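Esterase (Xanthomonas oryzae pv. oryzae, PDB 3H2G) is an esterase that degrades rice cell walls and serves the bacterium as a virulence factor, probably acting through an alpha/beta-hydrolase active site. Local coordinates at residues A[225-230]-A[372-378]; A[92-98]-A[124-130]. Numbering follows the deposited sequence.

Reading from the N terminus, contact 2 comes first: 92-98, which leads into helix 96-102, meets 124-130, the loop that leaves strand 119-123. It closes a short loop containing helix 108-114 and that strand. Contact 1 follows in series, neither nested in contact 2 nor crossing it. It closes a far longer loop of 141 residues, bringing 225-230, just ahead of helix 231-246, against 372-378, the entry to the C-terminal helix 376-396. Their centres lie about 26 Å apart, their nearest atoms about 12 Å. Contact 2 ties two connections of the alpha/beta sheet together, whereas contact 1 joins helical segments inserted between strands 198-205 and 328-332 to the loop of the probable catalytic histidine.

Contact 1: residues A[225-230]-A[372-378]; sequences VGENTF and NSAFAHM
A loop meets a turn that leads into a helix. In 372-378 a type I beta turn from S373 to A376 leads into helix 376-396; S373 caps the turn, its t rotamer (chi1 166°) placing OG 3.0 Å from F375 N as acceptor. The facing segment is extended around G226 and E227, makes an inverse gamma turn centred on N228, and ends at F230, the N-cap of helix 231-246.

N372 ND2 donates to V225 O (3.3 Å), while its OD1 is held by N335. T229 OG1 donates to E227 OE2 (2.7 Å) and accepts from a water (2.8 Å) that accepts from A374 N (2.9 Å), so the hydroxyl serves both loop and turn.

Apolar contacts centre on F230, whose CE2 lies 3.9 Å from A374 CB; this small methyl also packs against loop oxygens, 3.4 Å from both E227 O and T229 OG1. F230 (chi1 -42°) directs its ring edge at the face of F375 in a T-shaped stack, centroids 5.1 Å apart and planes at 85°. M378 SD lies 5.2 Å from the F230 ring centroid, an oblique Met-aromatic contact, and M378 CE packs 3.8 Å from F230 CZ.

H377 hydrogen-bonds to S176 through NE2 and to D336 through ND1, consistent with the Ser-His-Asp catalytic triad of an alpha/beta hydrolase, whose histidine loop this contact packs against an inserted helical region.

Contact 2: residues A[92-98]-A[124-130]; sequences RAQEQAK and DYLGLGK
The backbones approach most closely at R92-L128 (CA atoms 4.8 Å apart) and E95-G129 (4.6 Å). R92 and A93 are turn-like (phi/psi -46/-46 and -76/-12), and the chain extends through Q94 and E95 (-54/128 and -121/124; E95 is the N-cap) before turning helical at Q96. Segment 124-130 forms a type II beta turn from Y125 to L128, with G127 at 82/-1, where a CB would jam against the preceding carbonyl. G129 also has positive phi (61/-132); a CB would clash with D124 OD2, and its bare CA lies 3.2 Å from Q94 O. G129 N makes a weak hydrogen bond to R92 O (2.9 Å).

Among the side chains, D124 is central: OD1 accepts from Q96 N (3.0 Å, nearly linear), an amide of the helix's first turn, and from Q96 NE2 (3.3 Å). OD2 hydrogen-bonds to S64, and water links it to A97 N. Within 92-98, E95 OE1 forms a salt bridge with K98 NZ (2.9 Å), which also pairs with E48; a water bridges K98 NZ and K130 NZ. Another water joins R92 NE to G127 O.

The contact anchors the start of helix 96-102 to the loop following strand 119-123, beside E48 of strand 43-54 and S64 of strand 60-71.

Contact 1: residues A[225-230]-A[372-378]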
loop_
_atom_site.group_PDB
_atom_site.type_symbol
_atom_site.label_atom_id
_atom_site.label_comp_id
_atom_site.label_asym_id
_atom_site.label_seq_id
_atom_site.Cartn_x
_atom_site.Cartn_y
_atom_site.Cartn_z
ATOM N N VAL A 225 20.625 2.286 7.127
ATOM C CA VAL A 225 19.927 3.430 7.707
ATOM C C VAL A 225 19.748 3.291 9.214
ATOM O O VAL A 225 19.985 4.235 9.966
ATOM C CB VAL A 225 18.531 3.618 7.060
ATOM C CG1 VAL A 225 17.858 4.863 7.621
ATOM C CG2 VAL A 225 18.669 3.721 5.546
ATOM N N GLY A 226 19.324 2.112 9.650
ATOM C CA GLY A 226 19.120 1.890 11.068
ATOM C C GLY A 226 18.513 0.534 11.351
ATOM O O GLY A 226 18.541 -0.359 10.506
ATOM N N GLU A 227 17.950 0.383 12.543
ATOM C CA GLU A 227 17.337 -0.873 12.948
ATOM C C GLU A 227 15.976 -1.099 12.292
ATOM O O GLU A 227 15.133 -0.201 12.261
ATOM C CB GLU A 227 17.180 -0.905 14.471
ATOM C CG GLU A 227 16.409 -2.109 14.992
ATOM C CD GLU A 227 16.175 -2.040 16.488
ATOM O OE1 GLU A 227 17.130 -2.283 17.257
ATOM O OE2 GLU A 227 15.037 -1.728 16.892
ATOM N N ASN A 228 15.775 -2.303 11.766
ATOM C CA ASN A 228 14.514 -2.671 11.135
ATOM C C ASN A 228 13.644 -3.255 12.240
ATOM O O ASN A 228 13.328 -4.446 12.257
ATOM C CB ASN A 228 14.753 -3.704 10.033
ATOM C CG ASN A 228 13.472 -4.154 9.379
ATOM O OD1 ASN A 228 12.556 -3.356 9.170
ATOM N ND2 ASN A 228 13.399 -5.439 9.038
ATOM N N THR A 229 13.269 -2.374 13.158
ATOM C CA THR A 229 12.478 -2.693 14.339
ATOM C C THR A 229 11.242 -3.571 14.149
ATOM O O THR A 229 10.951 -4.429 14.985
ATOM C CB THR A 229 12.067 -1.384 15.028
ATOM O OG1 THR A 229 13.232 -0.562 15.181
ATOM C CG2 THR A 229 11.454 -1.651 16.400
ATOM N N PHE A 230 10.517 -3.365 13.055
ATOM C CA PHE A 230 9.305 -4.138 12.805
ATOM C C PHE A 230 9.560 -5.346 11.904
ATOM O O PHE A 230 8.623 -5.956 11.394
ATOM C CB PHE A 230 8.246 -3.230 12.169
ATOM C CG PHE A 230 8.167 -1.862 12.797
ATOM C CD1 PHE A 230 7.998 -1.719 14.171
ATOM C CD2 PHE A 230 8.270 -0.716 12.013
ATOM C CE1 PHE A 230 7.937 -0.453 14.756
ATOM C CE2 PHE A 230 8.209 0.551 12.588
ATOM C CZ PHE A 230 8.044 0.683 13.962
ATOM N N ASN A 372 17.425 9.034 11.834
ATOM C CA ASN A 372 17.226 7.747 11.172
ATOM C C ASN A 372 16.541 6.826 12.168
ATOM O O ASN A 372 16.981 6.698 13.310
ATOM C CB ASN A 372 18.563 7.144 10.732
ATOM C CG ASN A 372 19.164 7.867 9.545
ATOM O OD1 ASN A 372 18.620 8.864 9.072
ATOM N ND2 ASN A 372 20.291 7.367 9.054
ATOM N N SER A 373 15.462 6.184 11.733
ATOM C CA SER A 373 14.711 5.307 12.616
ATOM C C SER A 373 13.649 4.533 11.855
ATOM O O SER A 373 13.215 4.946 10.780
ATOM C CB SER A 373 14.041 6.149 13.712
ATOM O OG SER A 373 13.050 5.418 14.410
ATOM N N ALA A 374 13.235 3.404 12.420
ATOM C CA ALA A 374 12.200 2.585 11.807
ATOM C C ALA A 374 10.899 3.381 11.843
ATOM O O ALA A 374 10.050 3.246 10.963
ATOM C CB ALA A 374 12.038 1.285 12.583
ATOM N N PHE A 375 10.759 4.222 12.864
ATOM C CA PHE A 375 9.563 5.041 13.038
ATOM C C PHE A 375 9.474 6.223 12.081
ATOM O O PHE A 375 8.424 6.861 11.974
ATOM C CB PHE A 375 9.475 5.550 14.480
ATOM C CG PHE A 375 9.323 4.457 15.497
ATOM C CD1 PHE A 375 10.442 3.834 16.043
ATOM C CD2 PHE A 375 8.059 4.027 15.885
ATOM C CE1 PHE A 375 10.301 2.796 16.963
ATOM C CE2 PHE A 375 7.908 2.987 16.804
ATOM C CZ PHE A 375 9.033 2.373 17.342
ATOM N N ALA A 376 10.567 6.526 11.392
ATOM C CA ALA A 376 10.559 7.636 10.446
ATOM C C ALA A 376 9.712 7.237 9.243
ATOM O O ALA A 376 9.289 8.085 8.454
ATOM C CB ALA A 376 11.983 7.972 10.009
ATOM N N HIS A 377 9.462 5.935 9.118
ATOM C CA HIS A 377 8.665 5.394 8.023
ATOM C C HIS A 377 7.257 5.993 8.037
ATOM O O HIS A 377 6.781 6.504 7.024
ATOM C CB HIS A 377 8.592 3.865 8.150
ATOM C CG HIS A 377 7.870 3.185 7.022
ATOM N ND1 HIS A 377 8.269 3.291 5.707
ATOM C CD2 HIS A 377 6.797 2.358 7.023
ATOM C CE1 HIS A 377 7.474 2.559 4.945
ATOM N NE2 HIS A 377 6.573 1.981 5.721
ATOM N N MET A 378 6.603 5.938 9.194
ATOM C CA MET A 378 5.246 6.454 9.332
ATOM C C MET A 378 5.113 7.949 9.052
ATOM O O MET A 378 4.050 8.418 8.638
ATOM C CB MET A 378 4.702 6.137 10.731
ATOM C CG MET A 378 4.474 4.647 10.988
ATOM S SD MET A 378 5.997 3.697 11.241
ATOM C CE MET A 378 6.139 3.798 13.026
HETATM O O HOH W 1 14.240 2.016 14.792
#

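Contact 2: residues A[92-98]-A[124-130]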
loop_
_atom_site.group_PDB
_atom_site.type_symbol
_atom_site.label_atom_id
_atom_site.label_comp_id
_atom_site.label_asym_id
_atom_site.label_seq_id
_atom_site.Cartn_x
_atom_site.Cartn_y
_atom_site.Cartn_z
ATOM N N ARG A 92 -7.447 -8.725 10.049
ATOM C CA ARG A 92 -8.297 -9.210 8.966
ATOM C C ARG A 92 -9.579 -8.427 8.695
ATOM O O ARG A 92 -9.886 -8.121 7.546
ATOM C CB ARG A 92 -8.653 -10.683 9.206
ATOM C CG ARG A 92 -9.766 -11.204 8.299
ATOM C CD ARG A 92 -10.021 -12.690 8.492
ATOM N NE ARG A 92 -9.049 -13.509 7.774
ATOM C CZ ARG A 92 -8.143 -14.291 8.353
ATOM N NH1 ARG A 92 -8.073 -14.369 9.678
ATOM N NH2 ARG A 92 -7.307 -14.998 7.603
ATOM N N ALA A 93 -10.316 -8.092 9.748
ATOM C CA ALA A 93 -11.595 -7.393 9.598
ATOM C C ALA A 93 -11.542 -5.898 9.278
ATOM O O ALA A 93 -12.558 -5.305 8.917
ATOM C CB ALA A 93 -12.438 -7.613 10.854
ATOM N N GLN A 94 -10.366 -5.294 9.403
ATOM C CA GLN A 94 -10.205 -3.863 9.165
ATOM C C GLN A 94 -10.698 -3.345 7.815
ATOM O O GLN A 94 -10.328 -3.864 6.761
ATOM C CB GLN A 94 -8.735 -3.474 9.335
ATOM C CG GLN A 94 -8.506 -1.975 9.376
ATOM C CD GLN A 94 -9.265 -1.317 10.507
ATOM O OE1 GLN A 94 -9.200 -1.761 11.651
ATOM N NE2 GLN A 94 -9.992 -0.252 10.193
ATOM N N GLU A 95 -11.534 -2.312 7.867
ATOM C CA GLU A 95 -12.075 -1.663 6.672
ATOM C C GLU A 95 -11.659 -0.188 6.717
ATOM O O GLU A 95 -11.954 0.513 7.686
ATOM C CB GLU A 95 -13.601 -1.746 6.660
ATOM C CG GLU A 95 -14.173 -3.149 6.549
ATOM C CD GLU A 95 -15.660 -3.182 6.849
ATOM O OE1 GLU A 95 -16.393 -2.308 6.340
ATOM O OE2 GLU A 95 -16.098 -4.084 7.590
ATOM N N GLN A 96 -10.980 0.286 5.677
ATOM C CA GLN A 96 -10.539 1.681 5.647
ATOM C C GLN A 96 -11.677 2.685 5.829
ATOM O O GLN A 96 -11.526 3.683 6.533
ATOM C CB GLN A 96 -9.840 2.002 4.329
ATOM C CG GLN A 96 -8.566 1.237 4.071
ATOM C CD GLN A 96 -8.010 1.551 2.701
ATOM O OE1 GLN A 96 -7.346 2.570 2.503
ATOM N NE2 GLN A 96 -8.303 0.688 1.738
ATOM N N ALA A 97 -12.806 2.427 5.176
ATOM C CA ALA A 97 -13.953 3.327 5.249
ATOM C C ALA A 97 -14.439 3.532 6.678
ATOM O O ALA A 97 -14.675 4.662 7.107
ATOM C CB ALA A 97 -15.088 2.800 4.378
ATOM N N LYS A 98 -14.586 2.441 7.418
ATOM C CA LYS A 98 -15.049 2.539 8.794
ATOM C C LYS A 98 -14.001 3.168 9.706
ATOM O O LYS A 98 -14.343 3.827 10.690
ATOM C CB LYS A 98 -15.467 1.160 9.308
ATOM C CG LYS A 98 -16.781 0.688 8.691
ATOM C CD LYS A 98 -17.293 -0.595 9.317
ATOM C CE LYS A 98 -18.704 -0.910 8.833
ATOM N NZ LYS A 98 -18.778 -1.105 7.360
ATOM N N ASP A 124 -9.523 -2.652 0.113
ATOM C CA ASP A 124 -9.010 -3.130 1.387
ATOM C C ASP A 124 -8.070 -4.304 1.115
ATOM O O ASP A 124 -7.368 -4.765 2.012
ATOM C CB ASP A 124 -10.151 -3.558 2.315
ATOM C CG ASP A 124 -10.885 -2.371 2.909
ATOM O OD1 ASP A 124 -10.205 -1.430 3.371
ATOM O OD2 ASP A 124 -12.134 -2.376 2.923
ATOM N N TYR A 125 -8.059 -4.759 -0.141
ATOM C CA TYR A 125 -7.223 -5.875 -0.604
ATOM C C TYR A 125 -7.885 -7.228 -0.360
ATOM O O TYR A 125 -8.785 -7.350 0.466
ATOM C CB TYR A 125 -5.859 -5.900 0.103
ATOM C CG TYR A 125 -4.957 -4.703 -0.108
ATOM C CD1 TYR A 125 -3.879 -4.478 0.749
ATOM C CD2 TYR A 125 -5.158 -3.810 -1.163
ATOM C CE1 TYR A 125 -3.023 -3.401 0.567
ATOM C CE2 TYR A 125 -4.298 -2.721 -1.357
ATOM C CZ TYR A 125 -3.233 -2.527 -0.484
ATOM O OH TYR A 125 -2.370 -1.467 -0.656
ATOM N N LEU A 126 -7.421 -8.248 -1.079
ATOM C CA LEU A 126 -7.950 -9.595 -0.907
ATOM C C LEU A 126 -7.649 -10.076 0.510
ATOM O O LEU A 126 -6.556 -9.853 1.026
ATOM C CB LEU A 126 -7.293 -10.567 -1.894
ATOM C CG LEU A 126 -7.680 -10.558 -3.374
ATOM C CD1 LEU A 126 -6.891 -11.641 -4.098
ATOM C CD2 LEU A 126 -9.170 -10.815 -3.525
ATOM N N GLY A 127 -8.622 -10.731 1.137
ATOM C CA GLY A 127 -8.410 -11.262 2.472
ATOM C C GLY A 127 -8.571 -10.300 3.633
ATOM O O GLY A 127 -8.416 -10.700 4.786
ATOM N N LEU A 128 -8.878 -9.041 3.343
ATOM C CA LEU A 128 -9.055 -8.039 4.391
ATOM C C LEU A 128 -10.411 -7.361 4.239
ATOM O O LEU A 128 -11.059 -7.490 3.203
ATOM C CB LEU A 128 -7.938 -6.995 4.318
ATOM C CG LEU A 128 -6.518 -7.553 4.460
ATOM C CD1 LEU A 128 -5.506 -6.453 4.175
ATOM C CD2 LEU A 128 -6.324 -8.130 5.862
ATOM N N GLY A 129 -10.837 -6.635 5.268
ATOM C CA GLY A 129 -12.128 -5.972 5.199
ATOM C C GLY A 129 -13.235 -6.995 5.017
ATOM O O GLY A 129 -13.273 -8.001 5.723
ATOM N N LYS A 130 -14.129 -6.756 4.060
ATOM C CA LYS A 130 -15.238 -7.676 3.814
ATOM C C LYS A 130 -14.934 -8.758 2.775
ATOM O O LYS A 130 -15.829 -9.500 2.368
ATOM C CB LYS A 130 -16.474 -6.893 3.370
ATOM C CG LYS A 130 -17.037 -5.945 4.413
ATOM C CD LYS A 130 -18.269 -5.236 3.861
ATOM C CE LYS A 130 -18.882 -4.287 4.873
ATOM N NZ LYS A 130 -20.098 -3.615 4.318
HETATM O O HOH W 2 -8.228 -13.377 5.019
HETATM O O HOH W 3 -8.332 -2.488 5.212
HETATM O O HOH W 4 -13.377 0.094 3.443
HETATM O O HOH W 5 -20.877 -2.884 6.796
#